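Local coordinates for exodeoxyribonuclease (Neisseria meningitidis, PDB 2JC5), which probably cleaves DNA at apurinic or apyrimidinic sites during repair, as a metal-dependent AP endonuclease of the AP/ExoA family, at residues A[118-123]-A[173-178]; A[154-159]-A[169-174]; A[109-114]-A[124-129]. All blocks are in the same frame, centred on the assembly; numbering follows the deposited sequence.

In the fold
Along the chain contact 3 comes first, joining the loop after strand 103-109 to helix 117-139; contact 1 alternates with it along the chain and joins the same helix to helix 173-184; contact 2, later in sequence, ties loop 154-159 to the segment entering helix 173-184. Centres of contacts 1 and 3 lie about 6 Å apart, those of 1 and 2 about 11 Å, and those of 2 and 3 about 14 Å. Contacts 1 and 2 share Pro173 and Glu174. All three lie in the DNase I-like fold and reach one bicine molecule, so helix 117-139, the loop before it and Ser169 ahead of helix 173-184 contribute to one pocket near the predicted catalytic residues Asp149 and Asn151.

Contact 1: A[118-123]-A[173-178]; sequences ERQQVK and PEEREW. With BCN (bicine), chain C.
Glu175 reaches from one helix to the other and is met by Lys123 and Gln120 at a single oxygen. Lys123 NZ forms a salt bridge with Glu175 OE2 at 2.8 Å, and Gln120 NE2 donates to the same OE2 at 2.9 Å along a nearly straight path, with an angle of 162° at the hydrogen. The two donors approach from opposite faces of the carboxylate, both well out of its plane, while the amide of Gln120 is turned 59° from that plane, with Glu175 OE2 lying close to the plane of the amide. A long acid suits this place because its extended chain bridges helices whose nearest CA atoms, those of Lys123 and Glu175, are 9.4 Å apart. Lys123 answers with a fully extended chain, whereas Gln120 needs a bend at chi2 (68°) to turn its amide toward the acid.

The second shell fixes these groups. Glu175 OE1 accepts from the backbone N of Gly170 and of Leu172; the latter bond runs back to the N-cap residue, as in one half of a capping box. Gln120 OE1 is held by Ser169 OG. Lys123 NZ also binds Ser169 OG, the carbonyl of Asn151 and, at 2.9 Å, bicine O21. The buried ammonium therefore has several oxygen partners, and the neighbouring carboxylate would probably favour its charged form. Such a buried ion pair between helices 117-139 and 173-184, with its lysine turned to a bound carboxylate, belongs to the bicine pocket beside the predicted active site of this DNase I-like fold.

Contact 2: A[154-159]-A[169-174]; sequences HQNIDL and SGFLPE. With BCN (bicine), chain C.
Phe171 pushes its ring against Leu159, Asn156 and the backbone around a short 3-10 turn, residues 156-158, in the long loop between strand 143-147 and helix 173-184 of the DNase I-like fold. The apolar part is a CH-pi contact: Leu159 CD2 sits over one face of the ring, 3.6 Å from its centroid and 16° off the normal. Leucine fits because a branched end offers a methyl group to the face. For Phe171, CG lies opposite the backbone N (chi1 -156°), which carries the ring across to the turn. Trp218 and Trp162 also touch the ring, and Arg176 packs against it.

Polar atoms approach elsewhere on the ring. Asn156 OD1 lies at the edge, in the ring plane, 3.5 Å from Phe171 CZ, where the weakly positive ring hydrogens suit an oxygen. The carbonyl oxygen of Gln155 comes in obliquely, 3.6 Å from Phe171 CE1.

Hydrogen bonds shape the turn itself. Asp158 N donates to Gln155 O at 2.9 Å, and Gln155 N returns a bond at 2.8 Å to Asp158 OD2, which accepts through its anti lone pair. The short acid can thus close the turn with one oxygen, while its OD1 forms salt bridges with Arg219 and Arg193.

On the other segment, Gly170 adopts a positive phi (108°) that only glycine tolerates easily here, and its lack of a side chain lets the main chain pass close to bicine C5. Just before it, Ser169 turns to the ligand, its OG hydrogen-bonded to bicine O21 at 3.0 Å.

Contact 3: A[109-114]-A[124-129]; sequences YLPSGS and YRFLDA. With BCN (bicine), chain C.
Pro111 and Leu110 open the beta-alpha-beta crossover that leaves strand 103-109, runs through helix 117-139 and returns in the parallel strand 143-147; here they pack back on Phe126 and Leu127 of that helix. Pro111 CD lies over one face of the Phe126 ring in a CH-pi contact, 3.7 Å from the centroid and 20° off the normal. Proline serves well, since its rigid ring offers CH groups next to nitrogen while shaping an extended backbone. A chi1 of -171° swings the Phe126 ring off the helix toward Pro111. Leu110 CG approaches Phe126 CD1 obliquely at 3.9 Å, and Leu110 CD1 meets Leu127 CD2 at 3.7 Å, the two leucines crossing nearly at right angles.

Beyond this apolar seam the loop turns polar and receives the bicine carboxylate. Gly113 N donates to bicine O21 at 2.9 Å, while Ser114 grips bicine O22 twice, from its backbone N at 3.0 Å and its OG at 2.9 Å. Small residues let the main chain come this close to the anion.

Phe89 of helix 87-90 meets the Phe126 ring edge-to-face, and Leu110 pairs through its backbone with Asp149, just past strand 143-147, so the seam lies between helix 117-139 and the ends of the two parallel strands it connects.

Contact 1: A[118-123]-A[173-178]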
loop_
_atom_site.group_PDB
_atom_site.type_symbol
_atom_site.label_atom_id
_atom_site.label_comp_id
_atom_site.label_asym_id
_atom_site.label_seq_id
_atom_site.Cartn_x
_atom_site.Cartn_y
_atom_site.Cartn_z
ATOM N N GLU A 118 9.892 -15.626 13.864
ATOM C CA GLU A 118 9.231 -14.662 14.748
ATOM C C GLU A 118 8.457 -13.605 13.971
ATOM O O GLU A 118 7.361 -13.204 14.373
ATOM C CB GLU A 118 10.236 -13.929 15.645
ATOM C CG GLU A 118 10.919 -14.769 16.683
ATOM C CD GLU A 118 11.968 -13.980 17.450
ATOM O OE1 GLU A 118 11.864 -12.729 17.495
ATOM O OE2 GLU A 118 12.889 -14.608 18.009
ATOM N N ARG A 119 9.032 -13.127 12.863
ATOM C CA ARG A 119 8.374 -12.087 12.099
ATOM C C ARG A 119 7.268 -12.699 11.249
ATOM O O ARG A 119 6.237 -12.066 11.045
ATOM C CB ARG A 119 9.373 -11.282 11.250
ATOM C CG ARG A 119 10.332 -10.422 12.072
ATOM C CD ARG A 119 9.617 -9.457 13.019
ATOM N NE ARG A 119 8.722 -8.559 12.299
ATOM C CZ ARG A 119 7.993 -7.602 12.859
ATOM N NH1 ARG A 119 8.024 -7.409 14.173
ATOM N NH2 ARG A 119 7.241 -6.811 12.109
ATOM N N GLN A 120 7.439 -13.931 10.785
ATOM C CA GLN A 120 6.313 -14.605 10.105
ATOM C C GLN A 120 5.156 -14.734 11.076
ATOM O O GLN A 120 4.016 -14.566 10.700
ATOM C CB GLN A 120 6.675 -15.949 9.469
ATOM C CG GLN A 120 5.521 -16.644 8.722
ATOM C CD GLN A 120 5.112 -15.879 7.473
ATOM O OE1 GLN A 120 5.971 -15.452 6.721
ATOM N NE2 GLN A 120 3.816 -15.688 7.263
ATOM N N GLN A 121 5.453 -15.020 12.343
ATOM C CA GLN A 121 4.386 -15.083 13.349
ATOM C C GLN A 121 3.727 -13.738 13.600
ATOM O O GLN A 121 2.507 -13.658 13.689
ATOM C CB GLN A 121 4.898 -15.691 14.656
ATOM C CG GLN A 121 5.077 -17.186 14.559
ATOM C CD GLN A 121 3.761 -17.911 14.286
ATOM O OE1 GLN A 121 2.750 -17.687 14.965
ATOM N NE2 GLN A 121 3.767 -18.778 13.279
ATOM N N VAL A 122 4.517 -12.675 13.703
ATOM C CA VAL A 122 3.944 -11.313 13.785
ATOM C C VAL A 122 3.038 -11.051 12.579
ATOM O O VAL A 122 1.948 -10.507 12.724
ATOM C CB VAL A 122 5.035 -10.201 13.875
ATOM C CG1 VAL A 122 4.437 -8.804 13.692
ATOM C CG2 VAL A 122 5.787 -10.318 15.199
ATOM N N LYS A 123 3.495 -11.444 11.385
ATOM C CA LYS A 123 2.728 -11.233 10.186
ATOM C C LYS A 123 1.392 -11.950 10.288
ATOM O O LYS A 123 0.353 -11.358 10.025
ATOM C CB LYS A 123 3.526 -11.680 8.959
ATOM C CG LYS A 123 2.839 -11.485 7.620
ATOM C CD LYS A 123 3.772 -11.896 6.497
ATOM C CE LYS A 123 3.237 -11.543 5.144
ATOM N NZ LYS A 123 4.054 -12.103 4.008
ATOM N N PRO A 173 0.750 -20.863 1.395
ATOM C CA PRO A 173 -0.648 -21.217 1.218
ATOM C C PRO A 173 -1.596 -20.460 2.138
ATOM O O PRO A 173 -2.627 -19.977 1.689
ATOM C CB PRO A 173 -0.665 -22.718 1.524
ATOM C CG PRO A 173 0.676 -23.172 1.191
ATOM C CD PRO A 173 1.617 -22.047 1.492
ATOM N N GLU A 174 -1.225 -20.308 3.407
ATOM C CA GLU A 174 -2.088 -19.659 4.386
ATOM C C GLU A 174 -2.249 -18.172 4.083
ATOM O O GLU A 174 -3.312 -17.590 4.293
ATOM C CB GLU A 174 -1.539 -19.844 5.812
ATOM C CG GLU A 174 -1.574 -21.286 6.355
ATOM C CD GLU A 174 -0.347 -22.111 5.981
ATOM O OE1 GLU A 174 0.285 -21.826 4.941
ATOM O OE2 GLU A 174 -0.005 -23.053 6.732
ATOM N N GLU A 175 -1.179 -17.564 3.578
ATOM C CA GLU A 175 -1.209 -16.162 3.210
ATOM C C GLU A 175 -2.083 -15.908 1.991
ATOM O O GLU A 175 -2.867 -14.960 1.962
ATOM C CB GLU A 175 0.212 -15.690 2.920
ATOM C CG GLU A 175 1.107 -15.646 4.140
ATOM C CD GLU A 175 2.526 -15.284 3.790
ATOM O OE1 GLU A 175 2.982 -15.646 2.694
ATOM O OE2 GLU A 175 3.197 -14.646 4.617
ATOM N N ARG A 176 -1.925 -16.745 0.969
ATOM C CA ARG A 176 -2.713 -16.617 -0.249
ATOM C C ARG A 176 -4.193 -16.825 0.065
ATOM O O ARG A 176 -5.058 -16.117 -0.457
ATOM C CB ARG A 176 -2.267 -17.641 -1.277
ATOM C CG ARG A 176 -0.810 -17.518 -1.692
ATOM C CD ARG A 176 -0.350 -18.715 -2.496
ATOM N NE ARG A 176 -1.095 -18.840 -3.746
ATOM C CZ ARG A 176 -0.981 -19.857 -4.595
ATOM N NH1 ARG A 176 -0.140 -20.860 -4.345
ATOM N NH2 ARG A 176 -1.713 -19.864 -5.700
ATOM N N GLU A 177 -4.472 -17.803 0.920
ATOM C CA GLU A 177 -5.852 -18.073 1.337
ATOM C C GLU A 177 -6.453 -16.855 2.025
ATOM O O GLU A 177 -7.619 -16.538 1.819
ATOM C CB GLU A 177 -5.951 -19.304 2.249
ATOM C CG GLU A 177 -7.389 -19.673 2.632
ATOM N N TRP A 178 -5.656 -16.187 2.850
ATOM C CA TRP A 178 -6.114 -15.029 3.599
ATOM C C TRP A 178 -6.510 -13.892 2.640
ATOM O O TRP A 178 -7.604 -13.327 2.772
ATOM C CB TRP A 178 -5.052 -14.599 4.625
ATOM C CG TRP A 178 -5.499 -13.500 5.517
ATOM C CD1 TRP A 178 -6.150 -13.613 6.721
ATOM C CD2 TRP A 178 -5.343 -12.093 5.279
ATOM N NE1 TRP A 178 -6.415 -12.366 7.230
ATOM C CE2 TRP A 178 -5.928 -11.417 6.376
ATOM C CE3 TRP A 178 -4.765 -11.337 4.247
ATOM C CZ2 TRP A 178 -5.951 -10.031 6.476
ATOM C CZ3 TRP A 178 -4.790 -9.957 4.350
ATOM C CH2 TRP A 178 -5.387 -9.315 5.457
HETATM N N1 BCN C . 8.648 -10.576 0.728
HETATM C C1 BCN C . 7.413 -10.703 1.537
HETATM C C2 BCN C . 7.690 -11.046 2.981
HETATM O O21 BCN C . 6.710 -11.072 3.779
HETATM O O22 BCN C . 8.860 -11.282 3.327
HETATM C C3 BCN C . 8.941 -9.191 0.331
HETATM C C4 BCN C . 9.815 -8.547 1.391
HETATM O O4 BCN C . 10.997 -9.329 1.692
HETATM C C5 BCN C . 8.596 -11.476 -0.478
HETATM C C6 BCN C . 9.995 -11.931 -0.872
HETATM O O6 BCN C . 10.804 -12.225 0.269
#

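Contact 2: A[154-159]-A[169-174]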
loop_
_atom_site.group_PDB
_atom_site.type_symbol
_atom_site.label_atom_id
_atom_site.label_comp_id
_atom_site.label_asym_id
_atom_site.label_seq_id
_atom_site.Cartn_x
_atom_site.Cartn_y
_atom_site.Cartn_z
ATOM N N HIS A 154 -1.073 -13.157 -4.502
ATOM C CA HIS A 154 -2.271 -13.979 -4.342
ATOM C C HIS A 154 -2.239 -15.289 -5.142
ATOM O O HIS A 154 -2.439 -16.362 -4.573
ATOM C CB HIS A 154 -3.489 -13.129 -4.703
ATOM C CG HIS A 154 -4.806 -13.802 -4.495
ATOM N ND1 HIS A 154 -5.946 -13.379 -5.146
ATOM C CD2 HIS A 154 -5.157 -14.899 -3.785
ATOM C CE1 HIS A 154 -6.957 -14.165 -4.799
ATOM N NE2 HIS A 154 -6.504 -15.098 -3.979
ATOM N N GLN A 155 -1.973 -15.194 -6.440
ATOM C CA GLN A 155 -2.087 -16.307 -7.385
ATOM C C GLN A 155 -0.794 -16.461 -8.167
ATOM O O GLN A 155 0.067 -15.596 -8.096
ATOM C CB GLN A 155 -3.218 -16.024 -8.377
ATOM C CG GLN A 155 -4.573 -15.775 -7.744
ATOM C CD GLN A 155 -5.675 -15.717 -8.779
ATOM O OE1 GLN A 155 -5.891 -14.690 -9.423
ATOM N NE2 GLN A 155 -6.367 -16.830 -8.959
ATOM N N ASN A 156 -0.681 -17.531 -8.953
ATOM C CA ASN A 156 0.541 -17.772 -9.722
ATOM C C ASN A 156 0.891 -16.600 -10.634
ATOM O O ASN A 156 2.065 -16.248 -10.792
ATOM C CB ASN A 156 0.420 -19.045 -10.563
ATOM C CG ASN A 156 0.361 -20.300 -9.735
ATOM O OD1 ASN A 156 0.644 -20.291 -8.551
ATOM N ND2 ASN A 156 0.009 -21.404 -10.381
ATOM N N ILE A 157 -0.136 -16.001 -11.229
ATOM C CA ILE A 157 0.051 -14.854 -12.119
ATOM C C ILE A 157 0.729 -13.654 -11.442
ATOM O O ILE A 157 1.318 -12.801 -12.104
ATOM C CB ILE A 157 -1.306 -14.412 -12.728
ATOM C CG1 ILE A 157 -1.131 -13.385 -13.840
ATOM C CG2 ILE A 157 -2.280 -13.892 -11.681
ATOM C CD1 ILE A 157 -2.400 -12.958 -14.536
ATOM N N ASP A 158 0.641 -13.601 -10.125
ATOM C CA ASP A 158 1.116 -12.449 -9.356
ATOM C C ASP A 158 2.615 -12.445 -9.038
ATOM O O ASP A 158 3.104 -11.511 -8.411
ATOM C CB ASP A 158 0.281 -12.347 -8.081
ATOM C CG ASP A 158 -1.171 -12.078 -8.374
ATOM O OD1 ASP A 158 -1.431 -11.123 -9.143
ATOM O OD2 ASP A 158 -2.043 -12.804 -7.842
ATOM N N LEU A 159 3.352 -13.474 -9.452
ATOM C CA LEU A 159 4.806 -13.422 -9.328
ATOM C C LEU A 159 5.489 -14.255 -10.412
ATOM O O LEU A 159 4.896 -15.178 -10.982
ATOM C CB LEU A 159 5.257 -13.819 -7.919
ATOM C CG LEU A 159 5.167 -15.303 -7.543
ATOM C CD1 LEU A 159 5.902 -15.567 -6.244
ATOM C CD2 LEU A 159 3.707 -15.783 -7.435
ATOM N N SER A 169 7.797 -16.659 2.545
ATOM C CA SER A 169 6.881 -15.615 2.989
ATOM C C SER A 169 6.547 -14.704 1.819
ATOM O O SER A 169 7.433 -14.284 1.072
ATOM C CB SER A 169 7.486 -14.786 4.123
ATOM O OG SER A 169 6.522 -13.918 4.704
ATOM N N GLY A 170 5.261 -14.424 1.668
ATOM C CA GLY A 170 4.739 -13.738 0.513
ATOM C C GLY A 170 3.948 -14.610 -0.417
ATOM O O GLY A 170 3.128 -14.101 -1.158
ATOM N N PHE A 171 4.179 -15.924 -0.378
ATOM C CA PHE A 171 3.433 -16.850 -1.244
ATOM C C PHE A 171 3.149 -18.167 -0.542
ATOM O O PHE A 171 3.004 -19.194 -1.187
ATOM C CB PHE A 171 4.184 -17.075 -2.557
ATOM C CG PHE A 171 3.302 -17.509 -3.709
ATOM C CD1 PHE A 171 2.226 -16.750 -4.098
ATOM C CD2 PHE A 171 3.566 -18.679 -4.412
ATOM C CE1 PHE A 171 1.424 -17.152 -5.160
ATOM C CE2 PHE A 171 2.778 -19.080 -5.453
ATOM C CZ PHE A 171 1.709 -18.335 -5.838
ATOM N N LEU A 172 3.029 -18.132 0.779
ATOM C CA LEU A 172 2.634 -19.309 1.557
ATOM C C LEU A 172 1.143 -19.581 1.373
ATOM O O LEU A 172 0.345 -18.662 1.211
ATOM C CB LEU A 172 2.950 -19.100 3.036
ATOM C CG LEU A 172 4.401 -18.862 3.387
ATOM C CD1 LEU A 172 4.553 -18.380 4.841
ATOM C CD2 LEU A 172 5.156 -20.153 3.129
ATOM N N PRO A 173 0.750 -20.863 1.395
ATOM C CA PRO A 173 -0.648 -21.217 1.218
ATOM C C PRO A 173 -1.596 -20.460 2.138
ATOM O O PRO A 173 -2.627 -19.977 1.689
ATOM C CB PRO A 173 -0.665 -22.718 1.524
ATOM C CG PRO A 173 0.676 -23.172 1.191
ATOM C CD PRO A 173 1.617 -22.047 1.492
ATOM N N GLU A 174 -1.225 -20.308 3.407
ATOM C CA GLU A 174 -2.088 -19.659 4.386
ATOM C C GLU A 174 -2.249 -18.172 4.083
ATOM O O GLU A 174 -3.312 -17.590 4.293
ATOM C CB GLU A 174 -1.539 -19.844 5.812
ATOM C CG GLU A 174 -1.574 -21.286 6.355
ATOM C CD GLU A 174 -0.347 -22.111 5.981
ATOM O OE1 GLU A 174 0.285 -21.826 4.941
ATOM O OE2 GLU A 174 -0.005 -23.053 6.732
HETATM N N1 BCN C . 8.648 -10.576 0.728
HETATM C C1 BCN C . 7.413 -10.703 1.537
HETATM C C2 BCN C . 7.690 -11.046 2.981
HETATM O O21 BCN C . 6.710 -11.072 3.779
HETATM O O22 BCN C . 8.860 -11.282 3.327
HETATM C C3 BCN C . 8.941 -9.191 0.331
HETATM C C4 BCN C . 9.815 -8.547 1.391
HETATM O O4 BCN C . 10.997 -9.329 1.692
HETATM C C5 BCN C . 8.596 -11.476 -0.478
HETATM C C6 BCN C . 9.995 -11.931 -0.872
HETATM O O6 BCN C . 10.804 -12.225 0.269
#

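Contact 3: A[109-114]-A[124-129]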
loop_
_atom_site.group_PDB
_atom_site.type_symbol
_atom_site.label_atom_id
_atom_site.label_comp_id
_atom_site.label_asym_id
_atom_site.label_seq_id
_atom_site.Cartn_x
_atom_site.Cartn_y
_atom_site.Cartn_z
ATOM N N TYR A 109 1.141 -0.778 5.732
ATOM C CA TYR A 109 2.389 -1.492 5.536
ATOM C C TYR A 109 2.313 -2.767 6.360
ATOM O O TYR A 109 2.531 -2.760 7.580
ATOM C CB TYR A 109 3.582 -0.644 5.936
ATOM C CG TYR A 109 4.934 -1.270 5.687
ATOM C CD1 TYR A 109 5.173 -2.089 4.589
ATOM C CD2 TYR A 109 5.967 -1.043 6.554
ATOM C CE1 TYR A 109 6.396 -2.635 4.368
ATOM C CE2 TYR A 109 7.198 -1.602 6.349
ATOM C CZ TYR A 109 7.417 -2.394 5.257
ATOM O OH TYR A 109 8.663 -2.952 5.055
ATOM N N LEU A 110 1.964 -3.858 5.682
ATOM C CA LEU A 110 1.774 -5.148 6.342
ATOM C C LEU A 110 3.143 -5.768 6.657
ATOM O O LEU A 110 4.048 -5.662 5.857
ATOM C CB LEU A 110 0.931 -6.040 5.439
ATOM C CG LEU A 110 0.142 -7.171 6.064
ATOM C CD1 LEU A 110 -1.149 -7.413 5.273
ATOM C CD2 LEU A 110 1.014 -8.421 6.112
ATOM N N PRO A 111 3.334 -6.346 7.856
ATOM C CA PRO A 111 4.646 -6.898 8.203
ATOM C C PRO A 111 5.149 -7.944 7.210
ATOM O O PRO A 111 4.352 -8.750 6.699
ATOM C CB PRO A 111 4.394 -7.573 9.566
ATOM C CG PRO A 111 3.230 -6.888 10.126
ATOM C CD PRO A 111 2.366 -6.529 8.953
ATOM N N SER A 112 6.442 -7.924 6.928
ATOM C CA SER A 112 7.076 -8.964 6.134
ATOM C C SER A 112 7.497 -10.103 7.052
ATOM O O SER A 112 7.786 -9.894 8.230
ATOM C CB SER A 112 8.275 -8.419 5.381
ATOM O OG SER A 112 9.157 -7.783 6.270
ATOM N N GLY A 113 7.521 -11.312 6.514
ATOM C CA GLY A 113 7.867 -12.496 7.291
ATOM C C GLY A 113 9.135 -13.203 6.887
ATOM O O GLY A 113 9.533 -14.129 7.567
ATOM N N SER A 114 9.800 -12.777 5.812
ATOM C CA SER A 114 10.922 -13.564 5.281
ATOM C C SER A 114 12.179 -13.515 6.138
ATOM O O SER A 114 13.074 -14.362 5.978
ATOM C CB SER A 114 11.237 -13.168 3.836
ATOM O OG SER A 114 11.710 -11.858 3.755
ATOM N N TYR A 124 1.406 -13.218 10.701
ATOM C CA TYR A 124 0.141 -13.938 10.860
ATOM C C TYR A 124 -0.752 -13.324 11.932
ATOM O O TYR A 124 -1.953 -13.252 11.738
ATOM C CB TYR A 124 0.358 -15.419 11.159
ATOM C CG TYR A 124 0.721 -16.268 9.956
ATOM C CD1 TYR A 124 -0.007 -16.174 8.772
ATOM C CD2 TYR A 124 1.743 -17.211 10.025
ATOM C CE1 TYR A 124 0.281 -16.977 7.682
ATOM C CE2 TYR A 124 2.038 -18.031 8.935
ATOM C CZ TYR A 124 1.305 -17.890 7.763
ATOM O OH TYR A 124 1.588 -18.687 6.677
ATOM N N ARG A 125 -0.189 -12.882 13.054
ATOM C CA ARG A 125 -1.000 -12.189 14.049
ATOM C C ARG A 125 -1.587 -10.877 13.493
ATOM O O ARG A 125 -2.721 -10.514 13.792
ATOM C CB ARG A 125 -0.192 -11.970 15.333
ATOM C CG ARG A 125 0.086 -13.278 16.058
ATOM C CD ARG A 125 0.545 -13.069 17.477
ATOM N NE ARG A 125 1.888 -12.494 17.544
ATOM C CZ ARG A 125 2.176 -11.213 17.772
ATOM N NH1 ARG A 125 1.215 -10.313 17.962
ATOM N NH2 ARG A 125 3.445 -10.825 17.819
ATOM N N PHE A 126 -0.831 -10.165 12.659
ATOM C CA PHE A 126 -1.366 -8.973 12.010
ATOM C C PHE A 126 -2.550 -9.294 11.091
ATOM O O PHE A 126 -3.587 -8.624 11.110
ATOM C CB PHE A 126 -0.263 -8.299 11.216
ATOM C CG PHE A 126 -0.637 -6.949 10.684
ATOM C CD1 PHE A 126 -1.440 -6.807 9.558
ATOM C CD2 PHE A 126 -0.186 -5.816 11.321
ATOM C CE1 PHE A 126 -1.792 -5.551 9.092
ATOM C CE2 PHE A 126 -0.508 -4.553 10.854
ATOM C CZ PHE A 126 -1.321 -4.428 9.734
ATOM N N LEU A 127 -2.401 -10.343 10.291
ATOM C CA LEU A 127 -3.491 -10.770 9.438
ATOM C C LEU A 127 -4.758 -11.039 10.248
ATOM O O LEU A 127 -5.851 -10.668 9.844
ATOM C CB LEU A 127 -3.113 -12.027 8.639
ATOM C CG LEU A 127 -1.946 -11.998 7.634
ATOM C CD1 LEU A 127 -1.994 -13.234 6.712
ATOM C CD2 LEU A 127 -1.896 -10.698 6.845
ATOM N N ASP A 128 -4.608 -11.711 11.390
ATOM C CA ASP A 128 -5.776 -12.056 12.194
ATOM C C ASP A 128 -6.404 -10.854 12.872
ATOM O O ASP A 128 -7.623 -10.810 13.048
ATOM C CB ASP A 128 -5.410 -13.112 13.243
ATOM C CG ASP A 128 -5.100 -14.460 12.635
ATOM O OD1 ASP A 128 -5.611 -14.767 11.539
ATOM O OD2 ASP A 128 -4.350 -15.244 13.269
ATOM N N ALA A 129 -5.588 -9.870 13.251
ATOM C CA ALA A 129 -6.102 -8.631 13.857
ATOM C C ALA A 129 -6.711 -7.696 12.835
ATOM O O ALA A 129 -7.632 -6.956 13.140
ATOM C CB ALA A 129 -4.998 -7.903 14.634
HETATM N N1 BCN C . 8.648 -10.576 0.728
HETATM C C1 BCN C . 7.413 -10.703 1.537
HETATM C C2 BCN C . 7.690 -11.046 2.981
HETATM O O21 BCN C . 6.710 -11.072 3.779
HETATM O O22 BCN C . 8.860 -11.282 3.327
HETATM C C3 BCN C . 8.941 -9.191 0.331
HETATM C C4 BCN C . 9.815 -8.547 1.391
HETATM O O4 BCN C . 10.997 -9.329 1.692
HETATM C C5 BCN C . 8.596 -11.476 -0.478
HETATM C C6 BCN C . 9.995 -11.931 -0.872
HETATM O O6 BCN C . 10.804 -12.225 0.269
#